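Local coordinates for acyl carrier protein (Thermotoga maritima, PDB 1VKU) that probably carries the growing acyl chain during fatty acid biosynthesis, on a phosphopantetheine arm that is absent from this structure, at residues A[16-21]-A[81-86]; A[20-25]-A[41-46]; A[27-32]-A[57-62]; A[70-75]-A[87-92]. All blocks are in the same frame, centred on the assembly; numbering follows the deposited sequence. Where two conformers were deposited one is given.

Interaction 1 (A[16-21]-A[81-86]); sequences KKLIAK and DLIDIV
In the hydrophobic core of the acyl carrier protein helical fold, Leu18 and Ile19 of helix 14-28 pack against Ile83 and Val86 of helix 79-92. The short segments cross at 117° between their N-to-C directions, with axes 10.1 Å apart at closest approach. The backbones come nearest at Leu18 and Ile83, whose CA atoms lie 6.3 Å apart.

Ile83 does the reaching. Its CB leaves the backbone without pointing at the partner helix, but a second torsion of -44° bends the CG1 branch so that CD1 swings across. That methyl settles over the flat of the peptide joining Leu18 to Ile19, 3.8 Å from Leu18 O, and also meets Leu18 CB at 3.9 Å. Ile19 closes in from the next position along the helix: its CG1 approaches Ile83 CD1 at 4.1 Å, and the two isoleucine side chains cross at nearly a right angle. One turn on from Ile83, a single methyl of Val86 fills the fork of Leu18, with Val86 CG1 at 3.8 Å from Leu18 CD2 and 3.9 Å from Leu18 CD1. Here CG1 lies anti to the backbone N of Val86 (chi1 172°), the position from which it faces both leucine methyls.

Phe64 of helix 50-64 also touches Leu18, while the loop residues Val37 and Glu39 adjoin Ile19. On the flank of the helix pair, Asp84 forms a salt bridge with Arg15. The side chains that meet are all aliphatic, an interlocking of branched groups that joins the first and last helices of the four-helix acyl carrier protein fold.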
loop_
_atom_site.group_PDB
_atom_site.type_symbol
_atom_site.label_atom_id
_atom_site.label_comp_id
_atom_site.label_asym_id
_atom_site.label_seq_id
_atom_site.Cartn_x
_atom_site.Cartn_y
_atom_site.Cartn_z
ATOM N N LYS A 16 -11.363 1.847 -0.255
ATOM C CA LYS A 16 -11.766 0.438 -0.261
ATOM C C LYS A 16 -11.030 -0.321 -1.341
ATOM O O LYS A 16 -10.597 -1.434 -1.109
ATOM C CB LYS A 16 -13.289 0.260 -0.375
ATOM C CG LYS A 16 -14.036 0.966 0.780
ATOM C CD LYS A 16 -15.433 0.429 1.087
ATOM C CE LYS A 16 -15.918 1.072 2.398
ATOM N NZ LYS A 16 -17.366 0.897 2.664
ATOM N N LYS A 17 -10.929 0.275 -2.523
ATOM C CA LYS A 17 -10.284 -0.358 -3.657
ATOM C C LYS A 17 -8.783 -0.564 -3.441
ATOM O O LYS A 17 -8.265 -1.634 -3.720
ATOM C CB LYS A 17 -10.572 0.415 -4.942
ATOM C CG LYS A 17 -12.027 0.332 -5.442
ATOM C CD LYS A 17 -12.189 1.184 -6.671
ATOM C CE LYS A 17 -13.594 1.153 -7.177
ATOM N NZ LYS A 17 -13.666 2.008 -8.364
ATOM N N LEU A 18 -8.093 0.448 -2.931
ATOM C CA LEU A 18 -6.669 0.311 -2.622
ATOM C C LEU A 18 -6.389 -0.613 -1.445
ATOM O O LEU A 18 -5.394 -1.309 -1.441
ATOM C CB LEU A 18 -6.006 1.669 -2.425
ATOM C CG LEU A 18 -6.004 2.506 -3.709
ATOM C CD1 LEU A 18 -5.584 3.902 -3.392
ATOM C CD2 LEU A 18 -5.095 1.906 -4.761
ATOM N N ILE A 19 -7.271 -0.660 -0.454
ATOM C CA ILE A 19 -7.100 -1.679 0.579
ATOM C C ILE A 19 -7.266 -3.068 -0.035
ATOM O O ILE A 19 -6.528 -4.002 0.294
ATOM C CB ILE A 19 -8.048 -1.422 1.775
ATOM C CG1 ILE A 19 -7.592 -0.168 2.507
ATOM C CG2 ILE A 19 -8.037 -2.589 2.725
ATOM C CD1 ILE A 19 -8.658 0.445 3.461
ATOM N N ALA A 20 -8.246 -3.213 -0.924
ATOM C CA ALA A 20 -8.476 -4.501 -1.539
ATOM C C ALA A 20 -7.280 -4.910 -2.388
ATOM O O ALA A 20 -6.950 -6.087 -2.437
ATOM C CB ALA A 20 -9.776 -4.501 -2.384
ATOM N N LYS A 21 -6.655 -3.947 -3.070
ATOM C CA LYS A 21 -5.467 -4.212 -3.858
ATOM C C LYS A 21 -4.285 -4.612 -2.948
ATOM O O LYS A 21 -3.594 -5.591 -3.210
ATOM C CB LYS A 21 -5.086 -2.970 -4.688
ATOM C CG LYS A 21 -4.023 -3.244 -5.694
ATOM C CD LYS A 21 -4.631 -4.107 -6.763
ATOM C CE LYS A 21 -3.614 -4.505 -7.727
ATOM N NZ LYS A 21 -4.232 -5.445 -8.627
ATOM N N ASP A 81 -1.086 5.035 5.589
ATOM C CA ASP A 81 0.029 5.851 5.063
ATOM C C ASP A 81 0.323 5.476 3.633
ATOM O O ASP A 81 0.612 6.326 2.805
ATOM C CB ASP A 81 1.314 5.665 5.900
ATOM C CG ASP A 81 1.201 6.213 7.302
ATOM O OD1 ASP A 81 0.460 7.219 7.502
ATOM O OD2 ASP A 81 1.866 5.725 8.253
ATOM N N LEU A 82 0.271 4.185 3.350
ATOM C CA LEU A 82 0.488 3.727 1.982
ATOM C C LEU A 82 -0.694 4.070 1.069
ATOM O O LEU A 82 -0.489 4.510 -0.053
ATOM C CB LEU A 82 0.766 2.236 1.954
ATOM C CG LEU A 82 0.799 1.625 0.566
ATOM C CD1 LEU A 82 1.982 2.148 -0.219
ATOM C CD2 LEU A 82 0.887 0.145 0.715
ATOM N N ILE A 83 -1.917 3.909 1.571
ATOM C CA ILE A 83 -3.115 4.240 0.816
ATOM C C ILE A 83 -3.044 5.730 0.447
ATOM O O ILE A 83 -3.286 6.111 -0.689
ATOM C CB ILE A 83 -4.400 3.939 1.655
ATOM C CG1 ILE A 83 -4.514 2.454 2.075
ATOM C CG2 ILE A 83 -5.672 4.415 0.932
ATOM C CD1 ILE A 83 -4.193 1.415 0.968
ATOM N N ASP A 84 -2.665 6.548 1.414
ATOM C CA ASP A 84 -2.602 7.989 1.235
ATOM C C ASP A 84 -1.563 8.394 0.201
ATOM O O ASP A 84 -1.817 9.241 -0.634
ATOM C CB ASP A 84 -2.262 8.662 2.553
ATOM C CG ASP A 84 -3.473 8.836 3.470
ATOM O OD1 ASP A 84 -4.635 8.574 3.055
ATOM O OD2 ASP A 84 -3.335 9.244 4.650
ATOM N N ILE A 85 -0.390 7.789 0.273
ATOM C CA ILE A 85 0.664 8.069 -0.669
ATOM C C ILE A 85 0.216 7.731 -2.080
ATOM O O ILE A 85 0.353 8.549 -2.965
ATOM C CB ILE A 85 1.948 7.328 -0.267
ATOM C CG1 ILE A 85 2.643 8.114 0.846
ATOM C CG2 ILE A 85 2.901 7.194 -1.449
ATOM C CD1 ILE A 85 3.510 7.278 1.752
ATOM N N VAL A 86 -0.310 6.530 -2.282
ATOM C CA VAL A 86 -0.818 6.075 -3.588
ATOM C C VAL A 86 -1.893 7.000 -4.171
ATOM O O VAL A 86 -1.754 7.455 -5.299
ATOM C CB VAL A 86 -1.294 4.604 -3.525
ATOM C CG1 VAL A 86 -2.007 4.190 -4.815
ATOM C CG2 VAL A 86 -0.093 3.683 -3.260
#

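Interaction 2 (A[20-25]-A[41-46]); sequences AKFVEI and NTFKEL
Phe22, Phe43 and Leu46 make this contact between helix 14-28 and the loop that precedes helix 50-64. Phe22 contributes most of the buried surface. Its CG stands anti to the backbone N (chi1 167°), which sends the ring straight out from the helix toward the loop. Phe43 comes from the opposite direction and turns its edge toward the face of Phe22 in an offset edge-to-face pair, the centroids 5.5 Å apart and the planes at 72°. The touching corner is Phe43 CE1, which lies 3.5 Å from Phe22 CZ and 3.7 Å from Phe22 CE1. Leu46 approaches differently: its CD1 methyl sits at the edge of the Phe22 ring, near the ring plane, 4.1 Å from CZ. Replacing Phe22 with an alanine would probably open a gap in the core and leave the Phe43 edge and the Leu46 methyl without the ring they pack on.

Two reciprocal bonds between Thr42 and Glu45 brace the turn: Thr42 OG1 accepts from Glu45 N at 2.9 Å, an ST motif, while Glu45 OE2 accepts from Thr42 N through its anti lone pair at 2.8 Å. The turn that carries Phe43, with Leu46 directly after it, is thus braced at both ends. Phe43 lies about 9 Å, side chain to side chain, from Ser50, the predicted phosphopantetheine attachment site. Phe48 meets Phe43 edge-to-face, Leu56 and Phe60 of helix 50-64 pack on Phe22, and from helix 79-92 Val79 touches Phe22 and Leu46 while Leu82 touches Phe43, placing the aromatic pair among three helices.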
loop_
_atom_site.group_PDB
_atom_site.type_symbol
_atom_site.label_atom_id
_atom_site.label_comp_id
_atom_site.label_asym_id
_atom_site.label_seq_id
_atom_site.Cartn_x
_atom_site.Cartn_y
_atom_site.Cartn_z
ATOM N N ALA A 20 -8.246 -3.213 -0.924
ATOM C CA ALA A 20 -8.476 -4.501 -1.539
ATOM C C ALA A 20 -7.280 -4.910 -2.388
ATOM O O ALA A 20 -6.950 -6.087 -2.437
ATOM C CB ALA A 20 -9.776 -4.501 -2.384
ATOM N N LYS A 21 -6.655 -3.947 -3.070
ATOM C CA LYS A 21 -5.467 -4.212 -3.858
ATOM C C LYS A 21 -4.285 -4.612 -2.948
ATOM O O LYS A 21 -3.594 -5.591 -3.210
ATOM C CB LYS A 21 -5.086 -2.970 -4.688
ATOM C CG LYS A 21 -4.023 -3.244 -5.694
ATOM C CD LYS A 21 -4.631 -4.107 -6.763
ATOM C CE LYS A 21 -3.614 -4.505 -7.727
ATOM N NZ LYS A 21 -4.232 -5.445 -8.627
ATOM N N PHE A 22 -4.090 -3.865 -1.865
ATOM C CA PHE A 22 -3.121 -4.236 -0.853
ATOM C C PHE A 22 -3.326 -5.706 -0.412
ATOM O O PHE A 22 -2.389 -6.475 -0.416
ATOM C CB PHE A 22 -3.247 -3.295 0.330
ATOM C CG PHE A 22 -2.535 -3.745 1.565
ATOM C CD1 PHE A 22 -1.278 -4.331 1.506
ATOM C CD2 PHE A 22 -3.117 -3.548 2.806
ATOM C CE1 PHE A 22 -0.630 -4.739 2.657
ATOM C CE2 PHE A 22 -2.470 -3.950 3.967
ATOM C CZ PHE A 22 -1.233 -4.549 3.895
ATOM N N VAL A 23 -4.549 -6.099 -0.066
ATOM C CA VAL A 23 -4.818 -7.479 0.383
ATOM C C VAL A 23 -4.478 -8.507 -0.713
ATOM O O VAL A 23 -3.899 -9.565 -0.432
ATOM C CB VAL A 23 -6.248 -7.600 0.898
ATOM C CG1 VAL A 23 -6.657 -9.052 1.192
ATOM C CG2 VAL A 23 -6.365 -6.791 2.149
ATOM N N GLU A 24 -4.813 -8.185 -1.957
ATOM C CA GLU A 24 -4.602 -9.099 -3.081
ATOM C C GLU A 24 -3.122 -9.293 -3.360
ATOM O O GLU A 24 -2.655 -10.421 -3.572
ATOM C CB GLU A 24 -5.315 -8.556 -4.326
ATOM C CG GLU A 24 -4.900 -9.152 -5.670
ATOM C CD GLU A 24 -5.220 -8.218 -6.847
ATOM O OE1 GLU A 24 -6.233 -7.471 -6.801
ATOM O OE2 GLU A 24 -4.437 -8.203 -7.828
ATOM N N ILE A 25 -2.389 -8.191 -3.364
ATOM C CA ILE A 25 -0.944 -8.233 -3.555
ATOM C C ILE A 25 -0.277 -8.986 -2.408
ATOM O O ILE A 25 0.562 -9.830 -2.640
ATOM C CB ILE A 25 -0.358 -6.813 -3.651
ATOM C CG1 ILE A 25 -0.705 -6.162 -4.995
ATOM C CG2 ILE A 25 1.150 -6.872 -3.464
ATOM C CD1 ILE A 25 -0.442 -4.699 -5.020
ATOM N N ASN A 41 -4.158 -0.124 11.213
ATOM C CA ASN A 41 -3.109 -1.090 11.554
ATOM C C ASN A 41 -1.735 -0.649 11.065
ATOM O O ASN A 41 -1.588 -0.184 9.926
ATOM C CB ASN A 41 -3.359 -2.460 10.895
ATOM C CG ASN A 41 -4.681 -3.104 11.297
ATOM O OD1 ASN A 41 -5.387 -3.696 10.453
ATOM N ND2 ASN A 41 -5.020 -3.004 12.568
ATOM N N THR A 42 -0.718 -0.861 11.890
ATOM C CA THR A 42 0.643 -0.656 11.434
ATOM C C THR A 42 1.039 -1.838 10.582
ATOM O O THR A 42 0.525 -2.950 10.747
ATOM C CB THR A 42 1.587 -0.512 12.612
ATOM O OG1 THR A 42 1.605 -1.735 13.354
ATOM C CG2 THR A 42 1.008 0.464 13.626
ATOM N N PHE A 43 1.963 -1.616 9.667
ATOM C CA PHE A 43 2.461 -2.739 8.888
ATOM C C PHE A 43 3.155 -3.733 9.762
ATOM O O PHE A 43 3.086 -4.933 9.521
ATOM C CB PHE A 43 3.391 -2.257 7.795
ATOM C CG PHE A 43 2.669 -1.795 6.606
ATOM C CD1 PHE A 43 2.091 -2.717 5.742
ATOM C CD2 PHE A 43 2.524 -0.442 6.357
ATOM C CE1 PHE A 43 1.376 -2.300 4.645
ATOM C CE2 PHE A 43 1.825 -0.001 5.248
ATOM C CZ PHE A 43 1.250 -0.929 4.392
ATOM N N LYS A 44 3.813 -3.207 10.789
ATOM C CA LYS A 44 4.547 -3.984 11.748
ATOM C C LYS A 44 3.608 -4.965 12.405
ATOM O O LYS A 44 3.902 -6.154 12.471
ATOM C CB LYS A 44 5.181 -3.065 12.799
ATOM C CG LYS A 44 5.824 -3.788 13.958
ATOM C CD LYS A 44 6.735 -2.857 14.733
ATOM C CE LYS A 44 7.590 -3.625 15.726
ATOM N NZ LYS A 44 6.886 -3.867 17.005
ATOM N N GLU A 45 2.472 -4.482 12.888
ATOM C CA GLU A 45 1.535 -5.402 13.492
ATOM C C GLU A 45 0.941 -6.409 12.504
ATOM O O GLU A 45 0.573 -7.494 12.900
ATOM C CB GLU A 45 0.457 -4.683 14.299
ATOM C CG GLU A 45 -0.732 -4.193 13.508
ATOM C CD GLU A 45 -1.658 -3.382 14.382
ATOM O OE1 GLU A 45 -2.167 -3.926 15.384
ATOM O OE2 GLU A 45 -1.861 -2.193 14.088
ATOM N N LEU A 46 0.862 -6.067 11.227
ATOM C CA LEU A 46 0.397 -7.034 10.227
ATOM C C LEU A 46 1.459 -8.063 9.853
ATOM O O LEU A 46 1.208 -8.941 9.029
ATOM C CB LEU A 46 -0.100 -6.327 8.968
ATOM C CG LEU A 46 -1.340 -5.483 9.211
ATOM C CD1 LEU A 46 -1.875 -5.019 7.898
ATOM C CD2 LEU A 46 -2.396 -6.290 9.938
#

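Interaction 3 (A[27-32]-A[57-62]); sequences SEKMGK and VMFFED
Phe59 of helix 50-64 reaches Lys29 and Met30 near the C-terminal end of helix 14-28. Lys29 CB rides over one face of the ring in a CH-pi contact, 3.9 Å from the ring centroid and 23° off the normal, displaced toward the rim. Phe59 presents that face with its CG anti to the carbonyl carbon (chi1 -73°). Met30, present as selenomethionine, addresses the same rim: its CG is 3.8 Å from Phe59 CE2, and its SE lies at the ring edge in a Met-aromatic contact, 5.4 Å from the centroid. With a serine in place of Phe59 the ring face is gone, and the Lys29 methylene and the Met30 chain would probably be left without the surface they rest on.

Beyond them Gly31, with a positive phi of 73°, is where the chain leaves helical geometry; Gly31 N makes a weak bond to Ser27 O. Met30 also touches Phe48 in the loop and Asp52 and Asp55 of helix 50-64. On the inner side Ile25 packs on Phe59, carrying the partly exposed contact toward the core between helix 14-28 and helix 50-64.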
loop_
_atom_site.group_PDB
_atom_site.type_symbol
_atom_site.label_atom_id
_atom_site.label_comp_id
_atom_site.label_asym_id
_atom_site.label_seq_id
_atom_site.Cartn_x
_atom_site.Cartn_y
_atom_site.Cartn_z
ATOM N N SER A 27 -1.457 -11.298 -0.610
ATOM C CA SER A 27 -1.807 -12.692 -0.748
ATOM C C SER A 27 -1.158 -13.345 -1.958
ATOM O O SER A 27 -0.606 -14.450 -1.858
ATOM C CB SER A 27 -3.318 -12.837 -0.876
ATOM O OG SER A 27 -3.651 -14.201 -1.007
ATOM N N GLU A 28 -1.258 -12.684 -3.104
ATOM C CA GLU A 28 -0.804 -13.273 -4.355
ATOM C C GLU A 28 0.687 -13.160 -4.592
ATOM O O GLU A 28 1.302 -14.102 -5.060
ATOM C CB GLU A 28 -1.536 -12.662 -5.524
ATOM C CG GLU A 28 -2.891 -13.283 -5.764
ATOM C CD GLU A 28 -3.655 -12.562 -6.847
ATOM O OE1 GLU A 28 -2.994 -11.931 -7.718
ATOM O OE2 GLU A 28 -4.912 -12.626 -6.822
ATOM N N LYS A 29 1.273 -12.013 -4.286
ATOM C CA LYS A 29 2.699 -11.860 -4.513
ATOM C C LYS A 29 3.522 -12.249 -3.300
ATOM O O LYS A 29 4.647 -12.693 -3.451
ATOM C CB LYS A 29 3.051 -10.444 -4.910
ATOM C CG LYS A 29 2.150 -9.840 -5.930
ATOM C CD LYS A 29 2.319 -10.493 -7.227
ATOM C CE LYS A 29 2.228 -9.466 -8.303
ATOM N NZ LYS A 29 2.955 -10.007 -9.464
HETATM N N MSE A 30 2.969 -12.101 -2.102
HETATM C CA MSE A 30 3.798 -12.201 -0.899
HETATM C C MSE A 30 3.443 -13.361 0.018
HETATM O O MSE A 30 4.157 -13.600 0.973
HETATM C CB MSE A 30 3.802 -10.864 -0.153
HETATM C CG MSE A 30 4.371 -9.721 -1.018
HETATM SE SE MSE A 30 4.112 -7.989 -0.243
HETATM C CE MSE A 30 5.659 -8.051 0.939
ATOM N N GLY A 31 2.364 -14.086 -0.273
ATOM C CA GLY A 31 2.008 -15.281 0.487
ATOM C C GLY A 31 1.461 -15.021 1.890
ATOM O O GLY A 31 1.579 -15.859 2.786
ATOM N N LYS A 32 0.880 -13.849 2.080
ATOM C CA LYS A 32 0.436 -13.397 3.388
ATOM C C LYS A 32 -1.071 -13.291 3.271
ATOM O O LYS A 32 -1.566 -12.602 2.400
ATOM C CB LYS A 32 1.092 -12.042 3.720
ATOM C CG LYS A 32 0.866 -11.506 5.127
ATOM C CD LYS A 32 0.945 -12.586 6.211
ATOM C CE LYS A 32 1.092 -11.949 7.595
ATOM N NZ LYS A 32 2.279 -11.054 7.598
ATOM N N VAL A 57 5.681 -1.656 -1.801
ATOM C CA VAL A 57 5.704 -0.350 -2.488
ATOM C C VAL A 57 6.058 -0.554 -3.968
ATOM O O VAL A 57 5.392 -0.003 -4.834
ATOM C CB VAL A 57 6.656 0.648 -1.775
ATOM C CG1 VAL A 57 6.994 1.845 -2.643
ATOM C CG2 VAL A 57 6.059 1.100 -0.421
HETATM N N MSE A 58 7.063 -1.387 -4.251
HETATM C CA MSE A 58 7.481 -1.643 -5.616
HETATM C C MSE A 58 6.385 -2.352 -6.405
HETATM O O MSE A 58 6.247 -2.119 -7.608
HETATM C CB MSE A 58 8.779 -2.424 -5.659
HETATM C CG MSE A 58 9.966 -1.610 -5.233
HETATM SE SE MSE A 58 11.571 -2.753 -4.949
HETATM C CE MSE A 58 12.082 -2.999 -6.856
ATOM N N PHE A 59 5.590 -3.177 -5.725
ATOM C CA PHE A 59 4.433 -3.824 -6.377
ATOM C C PHE A 59 3.332 -2.803 -6.712
ATOM O O PHE A 59 2.791 -2.841 -7.800
ATOM C CB PHE A 59 3.830 -4.969 -5.556
ATOM C CG PHE A 59 4.673 -6.242 -5.509
ATOM C CD1 PHE A 59 5.143 -6.843 -6.666
ATOM C CD2 PHE A 59 4.924 -6.865 -4.280
ATOM C CE1 PHE A 59 5.890 -8.010 -6.595
ATOM C CE2 PHE A 59 5.647 -8.026 -4.213
ATOM C CZ PHE A 59 6.138 -8.592 -5.363
ATOM N N PHE A 60 3.010 -1.907 -5.789
ATOM C CA PHE A 60 2.099 -0.803 -6.077
ATOM C C PHE A 60 2.629 0.114 -7.186
ATOM O O PHE A 60 1.885 0.534 -8.066
ATOM C CB PHE A 60 1.814 0.013 -4.825
ATOM C CG PHE A 60 0.622 -0.476 -4.051
ATOM C CD1 PHE A 60 -0.665 -0.120 -4.436
ATOM C CD2 PHE A 60 0.781 -1.306 -2.979
ATOM C CE1 PHE A 60 -1.769 -0.564 -3.740
ATOM C CE2 PHE A 60 -0.343 -1.781 -2.267
ATOM C CZ PHE A 60 -1.613 -1.418 -2.661
ATOM N N GLU A 61 3.913 0.419 -7.148
ATOM C CA GLU A 61 4.532 1.224 -8.190
ATOM C C GLU A 61 4.300 0.637 -9.584
ATOM O O GLU A 61 4.019 1.348 -10.552
ATOM C CB GLU A 61 6.025 1.339 -7.925
ATOM C CG GLU A 61 6.428 2.210 -6.750
ATOM C CD GLU A 61 7.940 2.455 -6.676
ATOM O OE1 GLU A 61 8.740 1.509 -6.844
ATOM O OE2 GLU A 61 8.336 3.608 -6.441
ATOM N N ASP A 62 4.475 -0.668 -9.700
ATOM C CA ASP A 62 4.397 -1.318 -10.987
ATOM C C ASP A 62 2.941 -1.400 -11.418
ATOM O O ASP A 62 2.644 -1.193 -12.600
ATOM C CB ASP A 62 4.988 -2.714 -10.893
ATOM C CG ASP A 62 5.103 -3.396 -12.244
ATOM O OD1 ASP A 62 5.546 -2.740 -13.214
ATOM O OD2 ASP A 62 4.796 -4.596 -12.418
#

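Interaction 4 (A[70-75]-A[87-92]); sequences DEEISK and IKKLEE
An extended Glu72 (chi2 156°) and a twice-bent Lys89 (chi2 -55°, chi4 146°) bring carboxylate and ammonium together in a salt bridge between the short helix 70-73 and helix 79-92 of the acyl carrier protein fold. The glutamate, running straight beyond CG, pushes its carboxylate away from its own helix. The two kinks of the lysine fold its chain and set NZ against the acid. The side chains approach from opposite directions, and since the two backbones stay 11.4 Å apart at their nearest CA atoms, Glu72 and Lys89, the contact is made by chain ends rather than by helix packing.

The ammonium grips the carboxylate unevenly. Lys89 NZ donates to Glu72 OE2 at 2.9 Å, on the syn lone pair, and reaches OE1 in a weak bond at 3.2 Å. The strongest partner of Glu72 OE1 is the backbone N of Glu69, just before helix 70-73, a bond that probably steadies the carboxylate and is consistent with OE2 taking the shorter bond to the lysine. Lys89 NZ has a further, weak bond to the carbonyl oxygen of Arg67, and its side chain touches Leu66, so the lysine also ties helix 79-92 to the loop ahead of helix 70-73. Glu92 brings a second negative charge near the pair, its OE2 6.5 Å from Glu72 OE2, and may further favour the ammonium there. Within segment 70-75, Ser74 OG donates to Glu71 O at 2.7 Å, from above the carbonyl plane.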
loop_
_atom_site.group_PDB
_atom_site.type_symbol
_atom_site.label_atom_id
_atom_site.label_comp_id
_atom_site.label_asym_id
_atom_site.label_seq_id
_atom_site.Cartn_x
_atom_site.Cartn_y
_atom_site.Cartn_z
ATOM N N ASP A 70 12.213 7.187 -1.854
ATOM C CA ASP A 70 12.724 6.391 -0.736
ATOM C C ASP A 70 12.436 7.039 0.592
ATOM O O ASP A 70 12.133 6.355 1.566
ATOM C CB ASP A 70 14.227 6.153 -0.879
ATOM C CG ASP A 70 14.563 5.187 -2.011
ATOM O OD1 ASP A 70 13.692 4.357 -2.381
ATOM O OD2 ASP A 70 15.680 5.172 -2.583
ATOM N N GLU A 71 12.509 8.359 0.620
ATOM C CA GLU A 71 12.225 9.092 1.825
ATOM C C GLU A 71 10.798 8.849 2.293
ATOM O O GLU A 71 10.567 8.706 3.488
ATOM C CB GLU A 71 12.487 10.590 1.637
ATOM C CG GLU A 71 11.533 11.267 0.662
ATOM N N GLU A 72 9.847 8.810 1.359
ATOM C CA GLU A 72 8.440 8.568 1.673
ATOM C C GLU A 72 8.217 7.133 2.161
ATOM O O GLU A 72 7.411 6.900 3.063
ATOM C CB GLU A 72 7.556 8.828 0.448
ATOM C CG GLU A 72 7.742 10.188 -0.209
ATOM C CD GLU A 72 7.316 10.196 -1.678
ATOM O OE1 GLU A 72 7.313 9.129 -2.322
ATOM O OE2 GLU A 72 6.998 11.273 -2.213
ATOM N N ILE A 73 8.908 6.166 1.553
ATOM C CA ILE A 73 8.799 4.767 1.975
ATOM C C ILE A 73 9.163 4.645 3.439
ATOM O O ILE A 73 8.446 3.998 4.193
ATOM C CB ILE A 73 9.734 3.844 1.157
ATOM C CG1 ILE A 73 9.331 3.817 -0.321
ATOM C CG2 ILE A 73 9.729 2.436 1.772
ATOM C CD1 ILE A 73 10.322 3.055 -1.287
ATOM N N SER A 74 10.263 5.286 3.842
ATOM C CA SER A 74 10.788 5.157 5.203
ATOM C C SER A 74 9.875 5.712 6.298
ATOM O O SER A 74 10.071 5.426 7.472
ATOM C CB SER A 74 12.166 5.810 5.317
ATOM O OG SER A 74 12.069 7.194 5.133
ATOM N N LYS A 75 8.889 6.505 5.901
ATOM C CA LYS A 75 7.993 7.187 6.821
ATOM C C LYS A 75 6.674 6.412 6.984
ATOM O O LYS A 75 5.835 6.759 7.808
ATOM C CB LYS A 75 7.704 8.595 6.279
ATOM C CG LYS A 75 8.874 9.607 6.342
ATOM C CD LYS A 75 8.503 10.971 5.687
ATOM N N ILE A 87 -2.934 7.320 -3.400
ATOM C CA ILE A 87 -3.900 8.356 -3.827
ATOM C C ILE A 87 -3.237 9.658 -4.264
ATOM O O ILE A 87 -3.587 10.206 -5.315
ATOM C CB ILE A 87 -4.962 8.624 -2.729
ATOM C CG1 ILE A 87 -5.904 7.430 -2.607
ATOM C CG2 ILE A 87 -5.766 9.867 -3.055
ATOM C CD1 ILE A 87 -6.618 7.309 -1.260
ATOM N N LYS A 88 -2.292 10.154 -3.457
ATOM C CA LYS A 88 -1.565 11.376 -3.760
ATOM C C LYS A 88 -0.813 11.253 -5.074
ATOM O O LYS A 88 -0.867 12.169 -5.888
ATOM C CB LYS A 88 -0.599 11.767 -2.633
ATOM C CG LYS A 88 -0.031 13.175 -2.751
ATOM C CD LYS A 88 1.137 13.420 -1.785
ATOM N N LYS A 89 -0.116 10.142 -5.293
ATOM C CA LYS A 89 0.631 9.966 -6.543
ATOM C C LYS A 89 -0.307 9.821 -7.744
ATOM O O LYS A 89 0.016 10.262 -8.852
ATOM C CB LYS A 89 1.610 8.777 -6.500
ATOM C CG LYS A 89 2.659 8.803 -5.408
ATOM C CD LYS A 89 3.488 10.030 -5.378
ATOM C CE LYS A 89 4.628 9.860 -4.385
ATOM N NZ LYS A 89 5.868 10.566 -4.821
ATOM N N LEU A 90 -1.452 9.191 -7.532
ATOM C CA LEU A 90 -2.424 9.031 -8.598
ATOM C C LEU A 90 -3.062 10.377 -8.940
ATOM O O LEU A 90 -3.238 10.700 -10.114
ATOM C CB LEU A 90 -3.479 7.979 -8.241
ATOM C CG LEU A 90 -3.091 6.501 -8.322
ATOM C CD1 LEU A 90 -4.209 5.630 -7.805
ATOM C CD2 LEU A 90 -2.721 6.096 -9.720
ATOM N N GLU A 91 -3.364 11.177 -7.918
ATOM C CA GLU A 91 -3.926 12.492 -8.134
ATOM C C GLU A 91 -2.957 13.314 -8.965
ATOM O O GLU A 91 -3.353 13.905 -9.958
ATOM C CB GLU A 91 -4.250 13.190 -6.816
ATOM C CG GLU A 91 -5.539 12.709 -6.155
ATOM C CD GLU A 91 -5.792 13.314 -4.765
ATOM O OE1 GLU A 91 -4.922 14.070 -4.246
ATOM O OE2 GLU A 91 -6.873 13.033 -4.182
ATOM N N GLU A 92 -1.684 13.330 -8.585
ATOM C CA GLU A 92 -0.688 14.062 -9.357
ATOM C C GLU A 92 -0.697 13.634 -10.815
ATOM O O GLU A 92 -0.925 14.468 -11.687
ATOM C CB GLU A 92 0.709 13.890 -8.778
ATOM C CG GLU A 92 0.937 14.596 -7.456
ATOM C CD GLU A 92 2.104 14.008 -6.684
ATOM O OE1 GLU A 92 2.919 13.269 -7.294
ATOM O OE2 GLU A 92 2.204 14.274 -5.463
#

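How the interactions relate
Interactions 1 and 2 are buried and apolar across the contact, the first aliphatic and the second largely aromatic; interactions 3 and 4 lie nearer the surface, where interaction 3 mixes lysine methylene and selenomethionine with a ring and interaction 4 relies on charge. Helix 14-28 runs through interactions 1, 2 and 3, and helix 79-92 through 1 and 4. Leu82 CD2 packs on Phe43 CZ at 3.8 Å, joining interactions 1 and 2, while Phe60 touches residues of interactions 1 and 2 from the helix of interaction 3. A hydrogen bond from Lys32 NZ to Leu46 O links 3 to 2. Interactions 2 and 4 do not touch and lie on opposite sides of the chain's centre.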